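Local coordinates for hypothetical sugar ABC-transporter sugar binding protein (Arthrobacter globiformis, PDB 7BVT) that probably serves as the substrate-binding protein of a sugar ABC transporter, holding cyclic alpha-maltosyl-1,6-maltose for uptake, at residues E29-Y35 against R59-V65; L103-N107 against G130-V135; S134-S138 against W318-P322. One frame throughout, in Å; residues are numbered along the deposited sequence.

Contact 1 (E29-Y35 against R59-V65); sequences EVTVWHY and RISASNV
Val-30 and Ile-60 lie side by side on neighbouring parallel strands and point the same way. They belong to a beta-alpha-beta unit made of strand 28-34, helix 38-53 and strand 58-64. Six backbone hydrogen bonds join the strands, from Val-30 N to Arg-59 O at one end to Val-65 N on His-34 O at the other. The short strand axes make an angle of 24°.

Val-30 CB meets Ile-60 CD1 at 3.8 Å. Its CG1 comes still closer to the same methyl, 3.5 Å from Ile-60 CD1, which is tight for two carbons. The other branch of Ile-60 serves the next residue on this face: Ile-60 CG2 packs on Val-32 CG2 at 3.7 Å.

His-34 can be followed to its tip. Its CB carries CG between the backbone N and the carbonyl carbon (chi1 65°), which folds the ring over the partner strand. CG and CD2 then lie over Ser-63 O, with CD2 3.4 Å from it. NE2 is near the same carbonyl. CE1 meets Asn-64 CA and CB. Asn-64 CA sits over the ring face as a CH-pi contact, 4.2 Å from the centroid of the His-34 ring. His-34 ND1 is hydrogen-bonded to the backbone N of Trp-36, which helps fix the ring rotation.

On the opposite side of the sheet, Val-65 CG2 sits 3.7 Å above the Trp-33 ring plane, toward its rim. At the Glu-29 end, one water links Glu-29 OE1, Arg-59 O and Ser-61 OG.

The side chain of Tyr-35, just after strand 28-34, is about 6 Å from a bound glucose unit. Helix 38-53 packs against Ile-60 and Ala-62. Helix 70-80 lies against Trp-33 and Val-65 on the opposite face. Strand 86-90 continues the sheet beyond strand 28-34.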
loop_
_atom_site.group_PDB
_atom_site.type_symbol
_atom_site.label_atom_id
_atom_site.label_comp_id
_atom_site.label_asym_id
_atom_site.label_seq_id
_atom_site.Cartn_x
_atom_site.Cartn_y
_atom_site.Cartn_z
ATOM N N GLU A 29 -11.741 -29.986 -0.165
ATOM C CA GLU A 29 -10.376 -29.584 -0.585
ATOM C C GLU A 29 -10.465 -28.175 -1.157
ATOM O O GLU A 29 -11.309 -27.943 -2.017
ATOM C CB GLU A 29 -9.815 -30.556 -1.620
ATOM C CG GLU A 29 -9.845 -31.992 -1.122
ATOM C CD GLU A 29 -8.756 -32.355 -0.130
ATOM O OE1 GLU A 29 -7.782 -31.571 -0.013
ATOM O OE2 GLU A 29 -8.870 -33.436 0.525
ATOM N N VAL A 30 -9.659 -27.264 -0.635
ATOM C CA VAL A 30 -9.668 -25.836 -1.016
ATOM C C VAL A 30 -8.230 -25.483 -1.387
ATOM O O VAL A 30 -7.309 -25.655 -0.578
ATOM C CB VAL A 30 -10.230 -24.988 0.144
ATOM C CG1 VAL A 30 -10.027 -23.489 -0.065
ATOM C CG2 VAL A 30 -11.702 -25.264 0.395
ATOM N N THR A 31 -8.073 -24.987 -2.581
ATOM C CA THR A 31 -6.757 -24.552 -3.058
ATOM C C THR A 31 -6.571 -23.044 -2.841
ATOM O O THR A 31 -7.517 -22.289 -3.074
ATOM C CB THR A 31 -6.554 -24.937 -4.503
ATOM O OG1 THR A 31 -7.569 -24.343 -5.306
ATOM C CG2 THR A 31 -6.536 -26.456 -4.634
ATOM N N VAL A 32 -5.373 -22.659 -2.458
ATOM C CA VAL A 32 -4.979 -21.236 -2.241
ATOM C C VAL A 32 -3.738 -20.989 -3.067
ATOM O O VAL A 32 -2.782 -21.731 -2.858
ATOM C CB VAL A 32 -4.703 -20.914 -0.773
ATOM C CG1 VAL A 32 -4.235 -19.475 -0.641
ATOM C CG2 VAL A 32 -5.911 -21.165 0.087
ATOM N N TRP A 33 -3.765 -20.008 -3.936
ATOM C CA TRP A 33 -2.548 -19.522 -4.605
ATOM C C TRP A 33 -2.164 -18.168 -4.017
ATOM O O TRP A 33 -3.054 -17.313 -3.842
ATOM C CB TRP A 33 -2.720 -19.397 -6.090
ATOM C CG TRP A 33 -3.051 -20.658 -6.830
ATOM C CD1 TRP A 33 -3.032 -21.917 -6.345
ATOM C CD2 TRP A 33 -3.362 -20.769 -8.217
ATOM N NE1 TRP A 33 -3.350 -22.802 -7.339
ATOM C CE2 TRP A 33 -3.551 -22.144 -8.486
ATOM C CE3 TRP A 33 -3.499 -19.852 -9.248
ATOM C CZ2 TRP A 33 -3.934 -22.612 -9.741
ATOM C CZ3 TRP A 33 -3.819 -20.325 -10.506
ATOM C CH2 TRP A 33 -4.045 -21.677 -10.733
ATOM N N HIS A 34 -0.881 -17.980 -3.750
ATOM C CA HIS A 34 -0.361 -16.731 -3.164
ATOM C C HIS A 34 1.016 -16.517 -3.768
ATOM O O HIS A 34 1.470 -17.460 -4.431
ATOM C CB HIS A 34 -0.300 -16.799 -1.669
ATOM C CG HIS A 34 0.671 -17.834 -1.238
ATOM N ND1 HIS A 34 2.013 -17.540 -1.097
ATOM C CD2 HIS A 34 0.480 -19.130 -0.887
ATOM C CE1 HIS A 34 2.625 -18.637 -0.639
ATOM N NE2 HIS A 34 1.728 -19.640 -0.524
ATOM N N TYR A 35 1.624 -15.373 -3.520
ATOM C CA TYR A 35 2.968 -15.068 -4.093
ATOM C C TYR A 35 3.994 -14.885 -2.978
ATOM O O TYR A 35 5.104 -14.417 -3.289
ATOM C CB TYR A 35 2.929 -13.900 -5.098
ATOM C CG TYR A 35 2.337 -12.594 -4.615
ATOM C CD1 TYR A 35 2.817 -11.947 -3.496
ATOM C CD2 TYR A 35 1.312 -11.984 -5.307
ATOM C CE1 TYR A 35 2.280 -10.740 -3.040
ATOM C CE2 TYR A 35 0.786 -10.768 -4.888
ATOM C CZ TYR A 35 1.272 -10.151 -3.756
ATOM O OH TYR A 35 0.730 -8.941 -3.383
ATOM N N ARG A 59 -9.728 -28.846 4.084
ATOM C CA ARG A 59 -8.264 -29.000 3.970
ATOM C C ARG A 59 -7.780 -27.977 2.940
ATOM O O ARG A 59 -8.255 -28.030 1.770
ATOM C CB ARG A 59 -7.851 -30.414 3.550
ATOM C CG ARG A 59 -6.380 -30.547 3.184
ATOM C CD ARG A 59 -5.862 -31.989 3.144
ATOM N NE ARG A 59 -4.387 -32.019 3.074
ATOM C CZ ARG A 59 -3.554 -31.758 4.099
ATOM N NH1 ARG A 59 -4.025 -31.454 5.303
ATOM N NH2 ARG A 59 -2.244 -31.804 3.921
ATOM N N ILE A 60 -6.897 -27.090 3.403
ATOM C CA ILE A 60 -6.292 -26.017 2.581
ATOM C C ILE A 60 -5.003 -26.575 1.982
ATOM O O ILE A 60 -4.160 -27.100 2.752
ATOM C CB ILE A 60 -5.994 -24.755 3.411
ATOM C CG1 ILE A 60 -7.280 -24.091 3.936
ATOM C CG2 ILE A 60 -5.118 -23.800 2.582
ATOM C CD1 ILE A 60 -8.141 -23.443 2.873
ATOM N N SER A 61 -4.881 -26.445 0.677
ATOM C CA SER A 61 -3.654 -26.730 -0.090
ATOM C C SER A 61 -3.183 -25.417 -0.682
ATOM O O SER A 61 -3.787 -24.973 -1.631
ATOM C CB SER A 61 -3.857 -27.752 -1.171
ATOM O OG SER A 61 -4.182 -28.983 -0.573
ATOM N N ALA A 62 -2.094 -24.912 -0.145
ATOM C CA ALA A 62 -1.528 -23.615 -0.544
ATOM C C ALA A 62 -0.395 -23.882 -1.516
ATOM O O ALA A 62 0.378 -24.829 -1.220
ATOM C CB ALA A 62 -1.073 -22.902 0.678
ATOM N N SER A 63 -0.287 -23.071 -2.560
ATOM C CA SER A 63 0.851 -23.057 -3.526
ATOM C C SER A 63 1.346 -21.631 -3.755
ATOM O O SER A 63 0.522 -20.694 -3.922
ATOM C CB SER A 63 0.480 -23.703 -4.798
ATOM O OG SER A 63 0.007 -25.023 -4.555
ATOM N N ASN A 64 2.652 -21.478 -3.851
ATOM C CA ASN A 64 3.280 -20.228 -4.322
ATOM C C ASN A 64 3.188 -20.164 -5.838
ATOM O O ASN A 64 3.437 -21.175 -6.518
ATOM C CB ASN A 64 4.737 -20.112 -3.878
ATOM C CG ASN A 64 5.436 -18.974 -4.587
ATOM O OD1 ASN A 64 5.878 -19.100 -5.750
ATOM N ND2 ASN A 64 5.415 -17.814 -3.939
ATOM N N VAL A 65 2.802 -19.017 -6.357
ATOM C CA VAL A 65 2.894 -18.629 -7.773
ATOM C C VAL A 65 3.692 -17.335 -7.782
ATOM O O VAL A 65 3.336 -16.398 -7.058
ATOM C CB VAL A 65 1.505 -18.431 -8.405
ATOM C CG1 VAL A 65 1.603 -17.964 -9.832
ATOM C CG2 VAL A 65 0.616 -19.646 -8.276
HETATM O O HOH W 1 -6.949 -29.236 -0.582
#

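Contact 2 (L103-N107 against G130-V135); sequences LADLN and GKQVSV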
loop_
_atom_site.group_PDB
_atom_site.type_symbol
_atom_site.label_atom_id
_atom_site.label_comp_id
_atom_site.label_asym_id
_atom_site.label_seq_id
_atom_site.Cartn_x
_atom_site.Cartn_y
_atom_site.Cartn_z
ATOM N N LEU A 103 -16.067 -13.767 -8.885
ATOM C CA LEU A 103 -15.673 -13.871 -7.484
ATOM C C LEU A 103 -16.922 -13.972 -6.620
ATOM O O LEU A 103 -17.909 -13.260 -6.881
ATOM C CB LEU A 103 -14.820 -12.670 -7.096
ATOM C CG LEU A 103 -13.514 -12.522 -7.870
ATOM C CD1 LEU A 103 -12.812 -11.242 -7.432
ATOM C CD2 LEU A 103 -12.610 -13.734 -7.658
ATOM N N ALA A 104 -16.862 -14.840 -5.638
ATOM C CA ALA A 104 -17.931 -14.998 -4.633
ATOM C C ALA A 104 -18.059 -13.743 -3.778
ATOM O O ALA A 104 -17.048 -13.081 -3.442
ATOM C CB ALA A 104 -17.723 -16.182 -3.746
ATOM N N ASP A 105 -19.284 -13.472 -3.346
ATOM C CA ASP A 105 -19.504 -12.399 -2.369
ATOM C C ASP A 105 -19.184 -12.920 -0.971
ATOM O O ASP A 105 -19.720 -14.001 -0.550
ATOM C CB ASP A 105 -20.930 -11.892 -2.522
ATOM C CG ASP A 105 -21.249 -10.674 -1.678
ATOM O OD1 ASP A 105 -20.415 -10.204 -0.868
ATOM O OD2 ASP A 105 -22.366 -10.155 -1.929
ATOM N N LEU A 106 -18.264 -12.264 -0.269
ATOM C CA LEU A 106 -17.815 -12.715 1.071
ATOM C C LEU A 106 -18.796 -12.256 2.120
ATOM O O LEU A 106 -18.801 -12.770 3.225
ATOM C CB LEU A 106 -16.387 -12.227 1.335
ATOM C CG LEU A 106 -15.347 -12.755 0.341
ATOM C CD1 LEU A 106 -14.053 -12.047 0.601
ATOM C CD2 LEU A 106 -15.183 -14.265 0.443
ATOM N N ASN A 107 -19.646 -11.288 1.779
ATOM C CA ASN A 107 -20.696 -10.917 2.733
ATOM C C ASN A 107 -21.639 -12.098 2.924
ATOM O O ASN A 107 -21.994 -12.745 1.965
ATOM C CB ASN A 107 -21.512 -9.747 2.227
ATOM C CG ASN A 107 -20.745 -8.453 2.262
ATOM O OD1 ASN A 107 -19.997 -8.185 3.202
ATOM N ND2 ASN A 107 -20.993 -7.636 1.233
ATOM N N GLY A 130 -21.276 -4.289 -5.818
ATOM C CA GLY A 130 -22.031 -4.420 -4.557
ATOM C C GLY A 130 -21.560 -5.585 -3.698
ATOM O O GLY A 130 -21.897 -5.653 -2.547
ATOM N N LYS A 131 -20.743 -6.483 -4.243
ATOM C CA LYS A 131 -20.273 -7.711 -3.558
ATOM C C LYS A 131 -18.923 -7.460 -2.883
ATOM O O LYS A 131 -18.077 -6.742 -3.449
ATOM C CB LYS A 131 -20.077 -8.805 -4.600
ATOM C CG LYS A 131 -21.371 -9.252 -5.299
ATOM C CD LYS A 131 -21.109 -10.129 -6.521
ATOM C CE LYS A 131 -22.306 -11.004 -6.849
ATOM N NZ LYS A 131 -22.354 -11.414 -8.276
ATOM N N GLN A 132 -18.729 -8.045 -1.723
ATOM C CA GLN A 132 -17.417 -7.988 -1.054
ATOM C C GLN A 132 -16.582 -9.075 -1.727
ATOM O O GLN A 132 -16.590 -10.213 -1.240
ATOM C CB GLN A 132 -17.606 -8.212 0.423
ATOM C CG GLN A 132 -16.343 -7.944 1.196
ATOM C CD GLN A 132 -16.024 -6.474 1.242
ATOM O OE1 GLN A 132 -16.792 -5.678 1.783
ATOM N NE2 GLN A 132 -14.901 -6.081 0.659
ATOM N N VAL A 133 -15.911 -8.718 -2.816
ATOM C CA VAL A 133 -15.224 -9.746 -3.653
ATOM C C VAL A 133 -13.787 -9.983 -3.161
ATOM O O VAL A 133 -13.196 -10.994 -3.530
ATOM C CB VAL A 133 -15.212 -9.391 -5.139
ATOM C CG1 VAL A 133 -16.639 -9.406 -5.683
ATOM C CG2 VAL A 133 -14.449 -8.091 -5.442
ATOM N N SER A 134 -13.220 -9.084 -2.359
ATOM C CA SER A 134 -11.917 -9.273 -1.708
ATOM C C SER A 134 -11.983 -8.827 -0.239
ATOM O O SER A 134 -12.810 -7.984 0.164
ATOM C CB SER A 134 -10.782 -8.583 -2.451
ATOM O OG SER A 134 -10.916 -7.170 -2.408
ATOM N N VAL A 135 -11.079 -9.377 0.536
ATOM C CA VAL A 135 -10.835 -8.908 1.913
ATOM C C VAL A 135 -9.332 -8.836 2.056
ATOM O O VAL A 135 -8.617 -9.738 1.632
ATOM C CB VAL A 135 -11.544 -9.793 2.959
ATOM C CG1 VAL A 135 -11.026 -11.225 2.925
ATOM C CG2 VAL A 135 -11.464 -9.231 4.351
HETATM O O HOH W 2 -19.101 -11.393 -8.407
HETATM O O HOH W 3 -20.736 -14.002 -7.335
HETATM O O HOH W 4 -14.319 -13.351 -2.964
HETATM O O HOH W 5 -18.578 -5.957 3.711
#
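An Asx turn at Asp-105 meets an inverse gamma turn centred on Gln-132. Asp-105 OD1 closes the Asx turn with Asn-107 N at 3.0 Å and also accepts Gln-132 N at 2.9 Å across the contact. The two donors reach it from opposite faces of the carboxylate plane, Gln-132 N 60° and Asn-107 N 48° out of it. This double grip holds the carboxylate against the start of the strand. The chi1 of -174° sets CG anti to the Asp-105 N and carries OD1 across to the strand. OD2 rests against Lys-131 CA and CG.

The backbone returns a bond: Leu-106 N donates to Gln-132 O at 2.8 Å. Leu-106 CG packs against that same oxygen. Its CD1 goes on to Val-135 CG1 at 3.9 Å, the two side chains crossing at about a right angle. Leu-103 and Val-133 also cross at about a right angle, with Leu-103 CD1 3.8 Å from Val-133 CB.

The Gln-132 chain bends beyond CB and brings NE2 back to Ser-134 O; NE2 also bonds to Thr-123 O. Asn-107 lays its amide against Gln-132 CB, the two amide planes nearly perpendicular. One water joins Asn-107 OD1 to Gln-132 OE1.

Residues 103-107 lie in the loop between helices 94-100 and 112-117. Strand 292-301 lies alongside: Ala-104 bonds to Val-301 and Val-135 to Ala-299 through their backbones. Helix 94-100 touches Leu-103 and Val-133, while helix 112-117 meets Asn-107 and Val-135.

Contact 3 (S134-S138 against W318-P322); sequences SVPVS and WFLEP
Leu-320 and Val-135 reach toward each other, tip to tip. Leu-320 CD1 rests against both methyls of Val-135, 3.6 Å from CG2 and 3.8 Å from CG1. The chi1 of Leu-320 (-74°) puts CG anti to its carbonyl carbon, and from there the fork spreads toward the strand. Its second branch goes to the backbone: CD2 lies 3.5 Å from Pro-136 O. That oxygen is buried here and has no polar partner in the model, so the methyl stands where a donor might be expected.

Phe-319 and Val-137 are set differently. They cross at about a right angle, and the valine comes to the ring obliquely. Val-137 CB is 3.9 Å from Phe-319 CE2. Val-137 CG1 meets the neighbouring ring atom, Phe-319 CD2, at 4.0 Å. The ring also nears the Val-137 backbone, with Phe-319 CE2 3.9 Å from Val-137 O.

The contact joins the end of strand 131-136 to the end of helix 306-319. Leu-320 is the first residue to leave the helical path, and Glu-321 is the N-cap residue of helix 322-332. Leu-320 sits at the break between two helices, and its methyls reach the strand. No hydrogen bond crosses here.

Strand 292-301 lies beside the segment 134-138 and bonds to Val-135 and Val-137 through the backbone. The Phe-319 ring also meets Trp-328 edge-to-face and touches Met-47 of helix 38-53. The Leu-320 side chain also touches Thr-114 of helix 112-117 and Val-337.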
loop_
_atom_site.group_PDB
_atom_site.type_symbol
_atom_site.label_atom_id
_atom_site.label_comp_id
_atom_site.label_asym_id
_atom_site.label_seq_id
_atom_site.Cartn_x
_atom_site.Cartn_y
_atom_site.Cartn_z
ATOM N N SER A 134 -13.220 -9.084 -2.359
ATOM C CA SER A 134 -11.917 -9.273 -1.708
ATOM C C SER A 134 -11.983 -8.827 -0.239
ATOM O O SER A 134 -12.810 -7.984 0.164
ATOM C CB SER A 134 -10.782 -8.583 -2.451
ATOM O OG SER A 134 -10.916 -7.170 -2.408
ATOM N N VAL A 135 -11.079 -9.377 0.536
ATOM C CA VAL A 135 -10.835 -8.908 1.913
ATOM C C VAL A 135 -9.332 -8.836 2.056
ATOM O O VAL A 135 -8.617 -9.738 1.632
ATOM C CB VAL A 135 -11.544 -9.793 2.959
ATOM C CG1 VAL A 135 -11.026 -11.225 2.925
ATOM C CG2 VAL A 135 -11.464 -9.231 4.351
ATOM N N PRO A 136 -8.789 -7.823 2.715
ATOM C CA PRO A 136 -7.350 -7.817 2.971
ATOM C C PRO A 136 -6.969 -8.895 3.984
ATOM O O PRO A 136 -7.658 -9.134 4.936
ATOM C CB PRO A 136 -7.126 -6.423 3.552
ATOM C CG PRO A 136 -8.414 -6.079 4.225
ATOM C CD PRO A 136 -9.444 -6.640 3.276
ATOM N N VAL A 137 -5.817 -9.520 3.752
ATOM C CA VAL A 137 -5.201 -10.482 4.690
ATOM C C VAL A 137 -3.823 -10.016 5.107
ATOM O O VAL A 137 -3.257 -10.641 6.009
ATOM C CB VAL A 137 -5.161 -11.888 4.081
ATOM C CG1 VAL A 137 -6.585 -12.406 3.994
ATOM C CG2 VAL A 137 -4.459 -11.956 2.747
ATOM N N SER A 138 -3.322 -8.921 4.544
ATOM C CA SER A 138 -2.147 -8.208 5.097
ATOM C C SER A 138 -2.277 -6.738 4.712
ATOM O O SER A 138 -3.105 -6.432 3.817
ATOM C CB SER A 138 -0.879 -8.744 4.558
ATOM O OG SER A 138 -0.724 -8.408 3.203
ATOM N N TRP A 318 -11.304 -17.759 9.682
ATOM C CA TRP A 318 -10.363 -18.145 10.769
ATOM C C TRP A 318 -9.108 -17.272 10.701
ATOM O O TRP A 318 -8.633 -16.784 11.745
ATOM C CB TRP A 318 -10.075 -19.652 10.662
ATOM C CG TRP A 318 -9.048 -20.089 11.648
ATOM C CD1 TRP A 318 -9.269 -20.525 12.926
ATOM C CD2 TRP A 318 -7.625 -20.177 11.418
ATOM N NE1 TRP A 318 -8.066 -20.802 13.539
ATOM C CE2 TRP A 318 -7.063 -20.655 12.624
ATOM C CE3 TRP A 318 -6.762 -19.910 10.337
ATOM C CZ2 TRP A 318 -5.694 -20.770 12.807
ATOM C CZ3 TRP A 318 -5.407 -20.103 10.498
ATOM C CH2 TRP A 318 -4.890 -20.581 11.698
ATOM N N PHE A 319 -8.594 -17.104 9.496
ATOM C CA PHE A 319 -7.402 -16.276 9.242
ATOM C C PHE A 319 -7.625 -14.847 9.749
ATOM O O PHE A 319 -6.664 -14.213 10.187
ATOM C CB PHE A 319 -7.041 -16.295 7.759
ATOM C CG PHE A 319 -5.596 -15.947 7.540
ATOM C CD1 PHE A 319 -4.589 -16.864 7.820
ATOM C CD2 PHE A 319 -5.242 -14.716 7.022
ATOM C CE1 PHE A 319 -3.267 -16.554 7.567
ATOM C CE2 PHE A 319 -3.911 -14.428 6.766
ATOM C CZ PHE A 319 -2.927 -15.345 7.054
ATOM N N LEU A 320 -8.875 -14.374 9.745
ATOM C CA LEU A 320 -9.184 -12.956 10.102
ATOM C C LEU A 320 -9.640 -12.815 11.556
ATOM O O LEU A 320 -10.038 -11.713 11.945
ATOM C CB LEU A 320 -10.236 -12.445 9.112
ATOM C CG LEU A 320 -9.668 -12.170 7.714
ATOM C CD1 LEU A 320 -10.764 -11.873 6.709
ATOM C CD2 LEU A 320 -8.627 -11.039 7.730
ATOM N N GLU A 321 -9.602 -13.884 12.361
ATOM C CA GLU A 321 -9.896 -13.733 13.811
ATOM C C GLU A 321 -8.724 -12.995 14.450
ATOM O O GLU A 321 -7.561 -13.138 13.995
ATOM C CB GLU A 321 -10.137 -15.096 14.455
ATOM C CG GLU A 321 -11.349 -15.796 13.883
ATOM C CD GLU A 321 -11.663 -17.166 14.442
ATOM O OE1 GLU A 321 -10.871 -17.670 15.274
ATOM O OE2 GLU A 321 -12.698 -17.719 14.042
ATOM N N PRO A 322 -8.977 -12.222 15.527
ATOM C CA PRO A 322 -7.928 -11.392 16.117
ATOM C C PRO A 322 -6.655 -12.166 16.481
ATOM O O PRO A 322 -5.538 -11.666 16.258
ATOM C CB PRO A 322 -8.587 -10.775 17.354
ATOM C CG PRO A 322 -10.068 -10.873 17.112
ATOM C CD PRO A 322 -10.305 -12.017 16.142
#

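All three contacts reach the same mixed sheet. Contact 1 pairs two of its strands directly and is only partly buried, with exposed residues at its ends. Contacts 2 and 3 are buried. Their segments overlap at Ser-134 and Val-135, and Val-135 touches partners in both. The strand meets a loop in one and a helix end in the other. Their centres are about 13 Å apart. Contact 1 runs on regular backbone bonds. Contact 2 mixes a carboxylate, backbone bonds and waters with leucine and valine packing. Contact 3 is apolar side-chain packing with no hydrogen bond across it, though it buries the Pro-136 carbonyl. Helix 38-53 ties contacts 1 and 3: it packs on Ile-60 and touches Phe-319.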